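Local structure of Sodium/sialic acid symporter SiaT (Proteus mirabilis, 5NV9) at residues Leu59-Phe64 with Ala137-Leu142; Thr63-Pro68 with Ala334-Ala339; Arg119-Ala124 with Asn356-Thr361; Ser127-His132 with Asn349-Cys354. The protein uses the sodium gradient to drive uptake of the sialic acid N-acetylneuraminic acid across the bacterial inner membrane. One frame throughout, in Å; residues are numbered along the deposited sequence.

Contact 1 (Leu59-Phe64 with Ala137-Leu142). With NA (sodium ion), chain B; SLB (N-acetyl-beta-neuraminic acid), chain D.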
# COMPACT_ATOMS: atom_id res chain seq x y z
N LEU A 59 1.23 -3.84 2.20
CA LEU A 59 1.25 -3.92 3.66
C LEU A 59 2.43 -3.15 4.21
O LEU A 59 3.55 -3.60 4.10
CB LEU A 59 1.38 -5.37 4.15
CG LEU A 59 0.96 -5.62 5.60
CD1 LEU A 59 0.65 -7.10 5.84
CD2 LEU A 59 2.00 -5.14 6.57
N SER A 60 2.11 -2.07 4.90
CA SER A 60 3.10 -1.10 5.36
C SER A 60 3.06 -1.00 6.89
O SER A 60 2.40 -1.79 7.56
CB SER A 60 2.82 0.24 4.69
OG SER A 60 1.83 0.99 5.34
N SER A 61 3.74 -0.01 7.44
CA SER A 61 3.63 0.25 8.87
C SER A 61 2.25 0.66 9.32
O SER A 61 1.95 0.59 10.50
CB SER A 61 4.66 1.30 9.24
OG SER A 61 4.33 2.49 8.57
N ILE A 62 1.40 1.08 8.39
CA ILE A 62 -0.01 1.34 8.65
C ILE A 62 -0.72 0.06 9.15
O ILE A 62 -1.35 0.08 10.21
CB ILE A 62 -0.73 1.84 7.35
CG1 ILE A 62 -0.26 3.24 6.96
CG2 ILE A 62 -2.25 1.82 7.50
CD1 ILE A 62 -0.68 3.63 5.58
N THR A 63 -0.62 -1.03 8.40
CA THR A 63 -1.19 -2.30 8.83
C THR A 63 -0.48 -2.78 10.10
O THR A 63 -1.13 -3.23 11.08
CB THR A 63 -1.08 -3.40 7.73
OG1 THR A 63 -2.10 -3.25 6.74
CG2 THR A 63 -1.13 -4.84 8.32
N PHE A 64 0.86 -2.68 10.10
CA PHE A 64 1.67 -3.34 11.14
C PHE A 64 1.31 -2.78 12.52
O PHE A 64 1.15 -3.56 13.47
CB PHE A 64 3.17 -3.19 10.87
CG PHE A 64 4.05 -4.25 11.55
CD1 PHE A 64 4.22 -4.27 12.94
CD2 PHE A 64 4.74 -5.18 10.80
CE1 PHE A 64 5.01 -5.26 13.55
CE2 PHE A 64 5.58 -6.16 11.39
CZ PHE A 64 5.73 -6.20 12.76
N ALA A 137 5.18 9.72 2.90
CA ALA A 137 5.34 10.65 4.06
C ALA A 137 4.61 10.11 5.29
O ALA A 137 5.18 10.05 6.37
CB ALA A 137 4.87 12.05 3.72
N ILE A 138 3.43 9.60 5.07
CA ILE A 138 2.62 9.02 6.12
C ILE A 138 3.24 7.76 6.69
O ILE A 138 3.23 7.58 7.92
CB ILE A 138 1.16 8.82 5.66
CG1 ILE A 138 0.51 10.20 5.51
CG2 ILE A 138 0.37 8.05 6.71
CD1 ILE A 138 -0.94 10.24 5.06
N ILE A 139 3.76 6.89 5.81
CA ILE A 139 4.30 5.61 6.22
C ILE A 139 5.52 5.92 7.12
O ILE A 139 5.74 5.27 8.11
CB ILE A 139 4.71 4.72 5.05
CG1 ILE A 139 3.47 4.02 4.47
CG2 ILE A 139 5.68 3.65 5.51
CD1 ILE A 139 3.72 3.35 3.13
N THR A 140 6.32 6.88 6.70
CA THR A 140 7.53 7.27 7.40
C THR A 140 7.23 7.92 8.77
O THR A 140 7.84 7.59 9.79
CB THR A 140 8.34 8.16 6.45
OG1 THR A 140 8.61 7.40 5.27
CG2 THR A 140 9.60 8.63 7.08
N TYR A 141 6.27 8.82 8.77
CA TYR A 141 5.73 9.45 9.97
C TYR A 141 5.25 8.47 11.02
O TYR A 141 5.69 8.59 12.16
CB TYR A 141 4.62 10.45 9.59
CG TYR A 141 3.99 11.15 10.79
CD1 TYR A 141 4.73 11.99 11.59
CD2 TYR A 141 2.66 10.96 11.11
CE1 TYR A 141 4.17 12.62 12.69
CE2 TYR A 141 2.08 11.60 12.20
CZ TYR A 141 2.85 12.43 12.98
OH TYR A 141 2.30 13.07 14.07
N LEU A 142 4.37 7.51 10.65
CA LEU A 142 3.89 6.51 11.58
C LEU A 142 5.02 5.64 12.16
O LEU A 142 5.00 5.34 13.33
CB LEU A 142 2.91 5.53 10.96
CG LEU A 142 1.63 6.00 10.33
CD1 LEU A 142 0.82 4.73 10.04
CD2 LEU A 142 0.89 6.96 11.23
NA NA B . 5.41 -2.73 2.98
C1 SLB D . -1.19 -0.74 4.42
C2 SLB D . -2.44 -1.16 3.69
C3 SLB D . -3.62 -0.41 4.27
C4 SLB D . -4.97 -0.93 3.74
C5 SLB D . -5.02 -2.41 4.12
C6 SLB D . -3.80 -3.15 3.51
C7 SLB D . -3.73 -4.64 3.85
C8 SLB D . -2.51 -5.29 3.25
C9 SLB D . -2.52 -6.80 3.44
C10 SLB D . -7.14 -3.62 4.48
C11 SLB D . -8.15 -4.49 3.78
N5 SLB D . -6.26 -3.04 3.65
O1A SLB D . -0.81 -1.43 5.42
O1B SLB D . -0.59 0.34 4.03
O2 SLB D . -2.33 -0.90 2.26
O4 SLB D . -6.10 -0.22 4.36
O6 SLB D . -2.59 -2.56 3.98
O7 SLB D . -3.63 -4.84 5.26
O8 SLB D . -2.43 -4.98 1.86
O9 SLB D . -3.61 -7.44 2.72
O10 SLB D . -7.10 -3.49 5.72
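Ser60, Ser61 and Ile62 pack against Ile139 and Leu142 where the unwound break of a LeuT-fold helix, between helices 47-58 and 61-73, meets helix 118-151. Ile139 lays its CG1 and CD1 arm against Ser60, with Ile139 CD1 3.6 Å from Ser60 CB. Ile62 and Leu142 cross obliquely, and Ile62 CG1 lies 3.6 Å from Leu142 CD1. CG1 of Ile62 is anti to its own carbonyl carbon (chi1 -70°), which swings that branch to Leu142.

Two serine hydroxyls make the polar links. Ser61 OG bonds Thr143 OG1 and also lies 3.2 Å from Ile139 O; its one proton could serve either. Ser60 is the N-cap of helix 61-73: its OG accepts from Ile62 N. The same hydroxyl donates to SLB O1B, so one atom closes the helix end and holds the substrate.

The sialic acid carboxylate lies at the N-terminus of helix 61-73. The helix end would be expected to stabilise its negative charge. Ser60 N points almost straight at SLB O1A (3.0 Å, 174°). Thr63 N adds a weak bond to the same oxygen, and Arg135 also binds the sugar. Thr63 OG1 accepts from SLB O7.

Leu59, the first residue to leave helix 47-58, turns its O to the sodium ion of the Na2 site, at 2.3 Å from Leu59 O. Ala56 O, Ala339 O, Ser342 OG and Ser343 OG bind the same ion.

Contact 2 (Thr63-Pro68 with Ala334-Ala339). With NA (sodium ion), chain B; SLB (N-acetyl-beta-neuraminic acid), chain D.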
# COMPACT_ATOMS: atom_id res chain seq x y z
N THR A 63 -0.62 -1.03 8.40
CA THR A 63 -1.19 -2.30 8.83
C THR A 63 -0.48 -2.78 10.10
O THR A 63 -1.13 -3.23 11.08
CB THR A 63 -1.08 -3.40 7.73
OG1 THR A 63 -2.10 -3.25 6.74
CG2 THR A 63 -1.13 -4.84 8.32
N PHE A 64 0.86 -2.68 10.10
CA PHE A 64 1.67 -3.34 11.14
C PHE A 64 1.31 -2.78 12.52
O PHE A 64 1.15 -3.56 13.47
CB PHE A 64 3.17 -3.19 10.87
CG PHE A 64 4.05 -4.25 11.55
CD1 PHE A 64 4.22 -4.27 12.94
CD2 PHE A 64 4.74 -5.18 10.80
CE1 PHE A 64 5.01 -5.26 13.55
CE2 PHE A 64 5.58 -6.16 11.39
CZ PHE A 64 5.73 -6.20 12.76
N MSE A 65 1.19 -1.46 12.62
CA MSE A 65 0.83 -0.77 13.87
C MSE A 65 -0.65 -0.62 14.11
O MSE A 65 -1.07 -0.75 15.26
CB MSE A 65 1.42 0.65 13.96
CG MSE A 65 2.45 0.73 15.11
SE MSE A 65 4.00 -0.37 14.63
CE MSE A 65 4.46 0.57 12.96
N SER A 66 -1.45 -0.30 13.08
CA SER A 66 -2.85 0.01 13.25
C SER A 66 -3.77 -1.16 13.44
O SER A 66 -4.76 -1.03 14.12
CB SER A 66 -3.43 0.73 12.02
OG SER A 66 -2.84 1.98 11.98
N ILE A 67 -3.50 -2.26 12.76
CA ILE A 67 -4.44 -3.37 12.79
C ILE A 67 -4.42 -3.98 14.20
O ILE A 67 -5.51 -4.15 14.80
CB ILE A 67 -4.25 -4.43 11.70
CG1 ILE A 67 -4.80 -3.99 10.32
CG2 ILE A 67 -4.90 -5.74 12.12
CD1 ILE A 67 -6.20 -3.42 10.30
N PRO A 68 -3.22 -4.26 14.76
CA PRO A 68 -3.18 -4.66 16.18
C PRO A 68 -3.85 -3.65 17.15
O PRO A 68 -4.55 -4.07 18.07
CB PRO A 68 -1.67 -4.81 16.48
CG PRO A 68 -1.09 -5.17 15.13
CD PRO A 68 -1.91 -4.37 14.12
N ALA A 334 13.57 -4.57 12.93
CA ALA A 334 13.93 -4.67 11.53
C ALA A 334 12.70 -5.03 10.69
O ALA A 334 12.59 -4.55 9.56
CB ALA A 334 15.03 -5.68 11.33
N ALA A 335 11.78 -5.88 11.22
CA ALA A 335 10.55 -6.26 10.51
C ALA A 335 9.54 -5.09 10.31
O ALA A 335 8.86 -5.01 9.33
CB ALA A 335 9.87 -7.44 11.20
N ILE A 336 9.48 -4.18 11.26
CA ILE A 336 8.72 -2.94 11.13
C ILE A 336 9.38 -2.02 10.10
O ILE A 336 8.71 -1.47 9.26
CB ILE A 336 8.61 -2.22 12.50
CG1 ILE A 336 7.74 -3.05 13.45
CG2 ILE A 336 8.10 -0.79 12.34
CD1 ILE A 336 7.70 -2.50 14.89
N PHE A 337 10.69 -1.84 10.18
CA PHE A 337 11.40 -1.23 9.08
C PHE A 337 11.05 -1.92 7.74
O PHE A 337 10.83 -1.26 6.74
CB PHE A 337 12.89 -1.26 9.27
CG PHE A 337 13.45 -0.11 10.07
CD1 PHE A 337 13.15 0.02 11.44
CD2 PHE A 337 14.35 0.77 9.48
CE1 PHE A 337 13.72 1.04 12.18
CE2 PHE A 337 14.94 1.79 10.24
CZ PHE A 337 14.64 1.92 11.58
N ALA A 338 11.08 -3.24 7.72
CA ALA A 338 10.84 -3.93 6.45
C ALA A 338 9.40 -3.67 5.91
O ALA A 338 9.21 -3.57 4.69
CB ALA A 338 11.09 -5.41 6.56
N ALA A 339 8.39 -3.58 6.81
CA ALA A 339 7.00 -3.20 6.40
C ALA A 339 6.94 -1.80 5.77
O ALA A 339 6.29 -1.58 4.74
CB ALA A 339 6.02 -3.35 7.54
NA NA B . 5.41 -2.73 2.98
C1 SLB D . -1.19 -0.74 4.42
C2 SLB D . -2.44 -1.16 3.69
C3 SLB D . -3.62 -0.41 4.27
C4 SLB D . -4.97 -0.93 3.74
C5 SLB D . -5.02 -2.41 4.12
C6 SLB D . -3.80 -3.15 3.51
C7 SLB D . -3.73 -4.64 3.85
C8 SLB D . -2.51 -5.29 3.25
C9 SLB D . -2.52 -6.80 3.44
C10 SLB D . -7.14 -3.62 4.48
C11 SLB D . -8.15 -4.49 3.78
N5 SLB D . -6.26 -3.04 3.65
O1A SLB D . -0.81 -1.43 5.42
O1B SLB D . -0.59 0.34 4.03
O2 SLB D . -2.33 -0.90 2.26
O4 SLB D . -6.10 -0.22 4.36
O6 SLB D . -2.59 -2.56 3.98
O7 SLB D . -3.63 -4.84 5.26
O8 SLB D . -2.43 -4.98 1.86
O9 SLB D . -3.61 -7.44 2.72
O10 SLB D . -7.10 -3.49 5.72
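In the LeuT fold of this symporter, the helix that follows the substrate-binding break, 61-73, crosses the sodium-binding helix 328-361. Phe64 and Met65 meet Ala335, Ile336 and Ala339 there. The short segments run at 105° to each other, with their axes 10.6 Å apart at closest approach.

Phe64 carries most of the contact. Its CG is anti to the backbone N (chi1 -158°), and its ring reaches across to Ile336. Ile336 CG1 sits over one face of the ring, offset toward the rim and 3.8 Å from the ring centroid, a CH-pi contact. The rim atom closest to it is Phe64 CE1, at 3.5 Å from Ile336 CG1. The two side chains cross at about a right angle. Ala339 CB approaches the same ring obliquely, 4.0 Å from Phe64 CD2. Outside the segments, the ring of Phe288 packs edge-to-face with Phe64.

Met65, a selenomethionine, covers the other branch of Ile336. Its chain bends at both chi2 and chi3, and its CE ends 3.9 Å from Ile336 CG2. Ile336 is therefore touched on both branches, CG1 by Phe64 and CG2 by Met65.

Each helix also serves a bound group. Thr63, one residue before Phe64, touches the sialic acid. Ala339 turns its CB to Phe64, while its carbonyl oxygen binds sodium at 2.3 Å. The crossing joins the helix that carries the substrate residue Thr63 to the one that carries Ala339 of the Na2 site, a site conserved in the sodium:solute symporter family.

Contact 3 (Arg119-Ala124 with Asn356-Thr361)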
# COMPACT_ATOMS: atom_id res chain seq x y z
N ARG A 119 -6.61 12.91 -21.53
CA ARG A 119 -7.10 13.65 -20.36
C ARG A 119 -7.35 12.69 -19.19
O ARG A 119 -7.14 13.02 -18.03
CB ARG A 119 -8.36 14.52 -20.71
CG ARG A 119 -8.13 15.63 -21.76
CD ARG A 119 -9.45 16.26 -22.24
NE ARG A 119 -10.23 15.28 -22.99
CZ ARG A 119 -11.48 15.43 -23.42
NH1 ARG A 119 -12.14 16.55 -23.20
NH2 ARG A 119 -12.07 14.44 -24.09
N SER A 120 -7.83 11.50 -19.50
CA SER A 120 -8.12 10.56 -18.47
C SER A 120 -6.79 10.00 -17.98
O SER A 120 -6.66 9.70 -16.80
CB SER A 120 -8.96 9.40 -19.01
OG SER A 120 -10.33 9.74 -19.14
N ARG A 121 -5.87 9.78 -18.91
CA ARG A 121 -4.57 9.23 -18.53
C ARG A 121 -3.86 10.15 -17.56
O ARG A 121 -3.44 9.71 -16.51
CB ARG A 121 -3.74 8.93 -19.76
CG ARG A 121 -2.25 8.83 -19.54
CD ARG A 121 -1.62 8.37 -20.83
NE ARG A 121 -0.22 8.04 -20.63
CZ ARG A 121 0.66 7.79 -21.62
NH1 ARG A 121 0.32 7.84 -22.88
NH2 ARG A 121 1.89 7.46 -21.32
N LEU A 122 -3.77 11.45 -17.90
CA LEU A 122 -3.09 12.41 -17.07
C LEU A 122 -3.76 12.73 -15.75
O LEU A 122 -3.05 13.00 -14.70
CB LEU A 122 -2.89 13.70 -17.86
CG LEU A 122 -1.82 13.64 -18.94
CD1 LEU A 122 -1.87 14.89 -19.78
CD2 LEU A 122 -0.45 13.51 -18.31
N PHE A 123 -5.09 12.75 -15.74
CA PHE A 123 -5.78 12.97 -14.50
C PHE A 123 -5.40 11.83 -13.54
O PHE A 123 -5.05 12.10 -12.37
CB PHE A 123 -7.28 13.07 -14.63
CG PHE A 123 -8.01 12.91 -13.33
CD1 PHE A 123 -8.12 13.96 -12.44
CD2 PHE A 123 -8.61 11.70 -12.99
CE1 PHE A 123 -8.79 13.82 -11.25
CE2 PHE A 123 -9.24 11.51 -11.77
CZ PHE A 123 -9.36 12.59 -10.91
N ALA A 124 -5.43 10.60 -14.03
CA ALA A 124 -5.14 9.42 -13.19
C ALA A 124 -3.69 9.35 -12.72
O ALA A 124 -3.45 9.03 -11.57
CB ALA A 124 -5.57 8.11 -13.89
N ASN A 356 7.93 8.97 -15.97
CA ASN A 356 8.71 8.63 -17.15
C ASN A 356 7.83 8.45 -18.42
O ASN A 356 8.13 8.98 -19.53
CB ASN A 356 9.54 7.37 -16.91
CG ASN A 356 10.86 7.35 -17.67
OD1 ASN A 356 10.96 6.80 -18.77
ND2 ASN A 356 11.86 8.02 -17.10
N SER A 357 6.74 7.69 -18.25
CA SER A 357 5.87 7.34 -19.35
C SER A 357 4.84 8.45 -19.62
O SER A 357 4.77 8.94 -20.75
CB SER A 357 5.15 6.00 -19.08
OG SER A 357 4.19 5.72 -20.13
N ASP A 358 4.08 8.83 -18.57
CA ASP A 358 2.89 9.67 -18.68
C ASP A 358 3.25 11.15 -18.80
O ASP A 358 2.47 11.92 -19.34
CB ASP A 358 1.94 9.51 -17.48
CG ASP A 358 1.47 8.07 -17.28
OD1 ASP A 358 1.24 7.41 -18.30
OD2 ASP A 358 1.37 7.60 -16.13
N ILE A 359 4.42 11.55 -18.29
CA ILE A 359 4.80 12.95 -18.32
C ILE A 359 5.94 13.18 -19.35
O ILE A 359 5.74 13.81 -20.43
CB ILE A 359 5.13 13.46 -16.92
CG1 ILE A 359 3.96 13.20 -15.94
CG2 ILE A 359 5.43 14.95 -16.92
CD1 ILE A 359 2.65 13.83 -16.31
N TYR A 360 7.09 12.61 -19.06
CA TYR A 360 8.28 12.84 -19.83
C TYR A 360 8.23 12.28 -21.26
O TYR A 360 8.55 12.95 -22.22
CB TYR A 360 9.50 12.25 -19.07
CG TYR A 360 10.82 12.42 -19.77
CD1 TYR A 360 11.33 13.68 -20.06
CD2 TYR A 360 11.61 11.29 -20.10
CE1 TYR A 360 12.57 13.83 -20.70
CE2 TYR A 360 12.83 11.42 -20.76
CZ TYR A 360 13.32 12.69 -21.03
OH TYR A 360 14.54 12.82 -21.68
N THR A 361 7.83 11.04 -21.41
CA THR A 361 7.77 10.46 -22.73
C THR A 361 6.54 11.02 -23.47
O THR A 361 6.62 11.51 -24.59
CB THR A 361 7.81 8.93 -22.64
OG1 THR A 361 9.00 8.51 -21.96
CG2 THR A 361 7.78 8.31 -23.99
O HOH W 1 4.35 7.52 -23.08
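The guanidinium of Arg121 meets the carboxylate of Asp358 through its edge, and the two planes stand 87° apart. Ser357 OG also lies at this edge, near the guanidinium plane. Arg121 grips side-on: NE and NH2 both donate to Asp358 OD1, at 2.8 Å from NE and 3.1 Å from NH2. The NE bond is the straighter, 155° against 139°. NE meets OD1 on its anti side, tilted out of the carboxylate plane, and the N-H of NH2 meets the anti lone pair of OD1. The Arg121 chain, extended from CG to NE, carries the guanidinium from helix 118-151 to the end of helix 328-361.

A water bridges the same pair of segments. It accepts from Arg121 NH2 and donates to Ser357 O, 2.8 Å from that oxygen.

Beside the polar group, Leu122 CD2 packs 3.7 Å from Ile359 CD1. The same methyl covers Asp358 O, which is buried with no polar partner in the model. The carbonyl lies in a wider pi-type turn, where Thr361 N bonds to Asn356 O. Thr361 OG1 bonds to that oxygen from the opposite face of its plane.

Other partners hold the same groups. Arg121 NH1 forms a salt bridge to Glu113, Asp358 OD2 accepts from Ser107 and Ser125, and Ser357 OG bonds Glu110. Arg121 thus faces two carboxylates, which would be expected to balance its charge, and the bridge to Asp358 ties the two helices together on the cytoplasmic side.

Contact 4 (Ser127-His132 with Asn349-Cys354); sequences SFMLFH and NSISSC
Phe128 turns a ring edge to Ile351 N, which lies near the ring plane. Its CB points toward segment 349-354, and CG is anti to the backbone N (chi1 173°). Ser350 CB approaches the ring obliquely, 3.6 Å from Phe128 CZ. Cys354 SG also comes in obliquely, 4.5 Å from the ring centroid and 44° off its normal, a sulfur-aromatic contact. Ser350 and Cys354 are one turn apart, so the ring rests against two successive turns.

Met129, a selenomethionine, meets Cys354 and Ile351 beside it. Its CG is 3.8 Å from Cys354 CB, and its SE is 3.8 Å from Ile351 O. Cys354 thus gives its sulfur to Phe128 and its CB to Met129.

Ile351 also reaches His132, with Ile351 CD1 3.8 Å from His132 CB. The imidazole itself leads away from segment 349-354, with Phe128 CE1 over one face, and its ND1 bonds Ser347.

The polar atoms of Ser350 find partners outside segment 127-132. Ser350 OG bonds Gln259, and Ser350 O accepts from Ser353 OG at 2.7 Å as well as from Cys354 N.

The segments run nearly antiparallel at 154°, axes 9.5 Å apart, and the CA atoms of Met129 and Ile351 come within 5.3 Å. This is close, buried pairing of two transmembrane helices in the LeuT fold, on the helices that carry Arg135 of the substrate site and Ser346 of the second sodium site.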
# COMPACT_ATOMS: atom_id res chain seq x y z
N SER A 127 -2.95 12.06 -10.12
CA SER A 127 -3.57 11.70 -8.86
C SER A 127 -2.74 10.58 -8.15
O SER A 127 -2.56 10.61 -6.92
CB SER A 127 -4.99 11.20 -9.05
OG SER A 127 -5.85 12.22 -9.51
N PHE A 128 -2.24 9.61 -8.93
CA PHE A 128 -1.40 8.55 -8.41
C PHE A 128 -0.16 9.14 -7.79
O PHE A 128 0.16 8.86 -6.64
CB PHE A 128 -1.04 7.44 -9.42
CG PHE A 128 -0.04 6.47 -8.89
CD1 PHE A 128 -0.43 5.37 -8.13
CD2 PHE A 128 1.31 6.72 -9.03
CE1 PHE A 128 0.50 4.52 -7.57
CE2 PHE A 128 2.26 5.86 -8.45
CZ PHE A 128 1.86 4.74 -7.75
N MSE A 129 0.57 9.92 -8.58
CA MSE A 129 1.88 10.44 -8.18
C MSE A 129 1.74 11.28 -6.91
O MSE A 129 2.50 11.10 -5.96
CB MSE A 129 2.49 11.21 -9.32
CG MSE A 129 2.91 10.24 -10.37
SE MSE A 129 4.00 11.20 -11.72
CE MSE A 129 2.49 12.00 -12.68
N LEU A 130 0.76 12.16 -6.87
CA LEU A 130 0.51 12.97 -5.67
C LEU A 130 0.05 12.14 -4.49
O LEU A 130 0.48 12.41 -3.39
CB LEU A 130 -0.49 14.09 -5.94
CG LEU A 130 0.03 15.12 -6.94
CD1 LEU A 130 -1.10 16.03 -7.41
CD2 LEU A 130 1.18 15.91 -6.33
N PHE A 131 -0.80 11.14 -4.69
CA PHE A 131 -1.25 10.32 -3.58
C PHE A 131 -0.06 9.59 -2.94
O PHE A 131 0.12 9.58 -1.71
CB PHE A 131 -2.33 9.29 -3.94
CG PHE A 131 -2.78 8.49 -2.73
CD1 PHE A 131 -3.56 9.08 -1.74
CD2 PHE A 131 -2.31 7.17 -2.51
CE1 PHE A 131 -3.92 8.36 -0.58
CE2 PHE A 131 -2.66 6.45 -1.36
CZ PHE A 131 -3.47 7.03 -0.40
N HIS A 132 0.79 9.03 -3.78
CA HIS A 132 1.94 8.27 -3.29
C HIS A 132 3.07 9.06 -2.66
O HIS A 132 3.77 8.54 -1.77
CB HIS A 132 2.41 7.28 -4.35
CG HIS A 132 1.52 6.08 -4.38
ND1 HIS A 132 1.91 4.88 -3.84
CD2 HIS A 132 0.22 5.98 -4.66
CE1 HIS A 132 0.90 4.04 -3.89
NE2 HIS A 132 -0.14 4.68 -4.39
N ASN A 349 9.60 3.98 -6.91
CA ASN A 349 9.75 3.46 -8.25
C ASN A 349 8.51 3.65 -9.15
O ASN A 349 8.65 3.99 -10.33
CB ASN A 349 10.15 2.00 -8.23
CG ASN A 349 10.42 1.46 -9.63
OD1 ASN A 349 9.50 0.96 -10.24
ND2 ASN A 349 11.67 1.47 -10.08
N SER A 350 7.32 3.46 -8.59
CA SER A 350 6.08 3.63 -9.38
C SER A 350 5.86 5.02 -9.72
O SER A 350 5.31 5.30 -10.79
CB SER A 350 4.89 3.06 -8.65
OG SER A 350 5.08 1.65 -8.57
N ILE A 351 6.15 5.92 -8.78
CA ILE A 351 6.09 7.38 -9.05
C ILE A 351 6.96 7.72 -10.22
O ILE A 351 6.52 8.37 -11.19
CB ILE A 351 6.44 8.24 -7.87
CG1 ILE A 351 5.33 8.22 -6.86
CG2 ILE A 351 6.67 9.70 -8.31
CD1 ILE A 351 5.77 8.60 -5.45
N SER A 352 8.20 7.28 -10.17
CA SER A 352 9.11 7.48 -11.33
C SER A 352 8.68 6.79 -12.59
O SER A 352 8.88 7.36 -13.63
CB SER A 352 10.51 7.10 -11.01
OG SER A 352 11.37 7.33 -12.11
N SER A 353 8.05 5.59 -12.54
CA SER A 353 7.59 4.97 -13.77
C SER A 353 6.45 5.83 -14.47
O SER A 353 6.43 5.98 -15.70
CB SER A 353 7.08 3.53 -13.52
OG SER A 353 5.80 3.55 -12.84
N CYS A 354 5.49 6.31 -13.67
CA CYS A 354 4.43 7.20 -14.13
C CYS A 354 5.00 8.49 -14.68
O CYS A 354 4.61 8.96 -15.76
CB CYS A 354 3.48 7.52 -12.96
SG CYS A 354 2.46 6.09 -12.49

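Contacts 1, 3 and 4 share helix 118-151, and contacts 2, 3 and 4 share helix 328-361. Contacts 1 and 2 start from the same helix, 61-73, with centres 7 Å apart. They touch where Ser60 C lies 3.8 Å from Ala339 CB, and both border the sialic acid and the Na2 sodium ion. Along the chain, contact 4 is nested within the loop closed by contact 3. The two meet through Ile359 CG1 and Met129 CE, 3.8 Å apart. The side chain of His132 in contact 4 is about 9 Å from the sialic acid. Contact 3 is remote from these sites, its centre about 27 Å from that of contact 1.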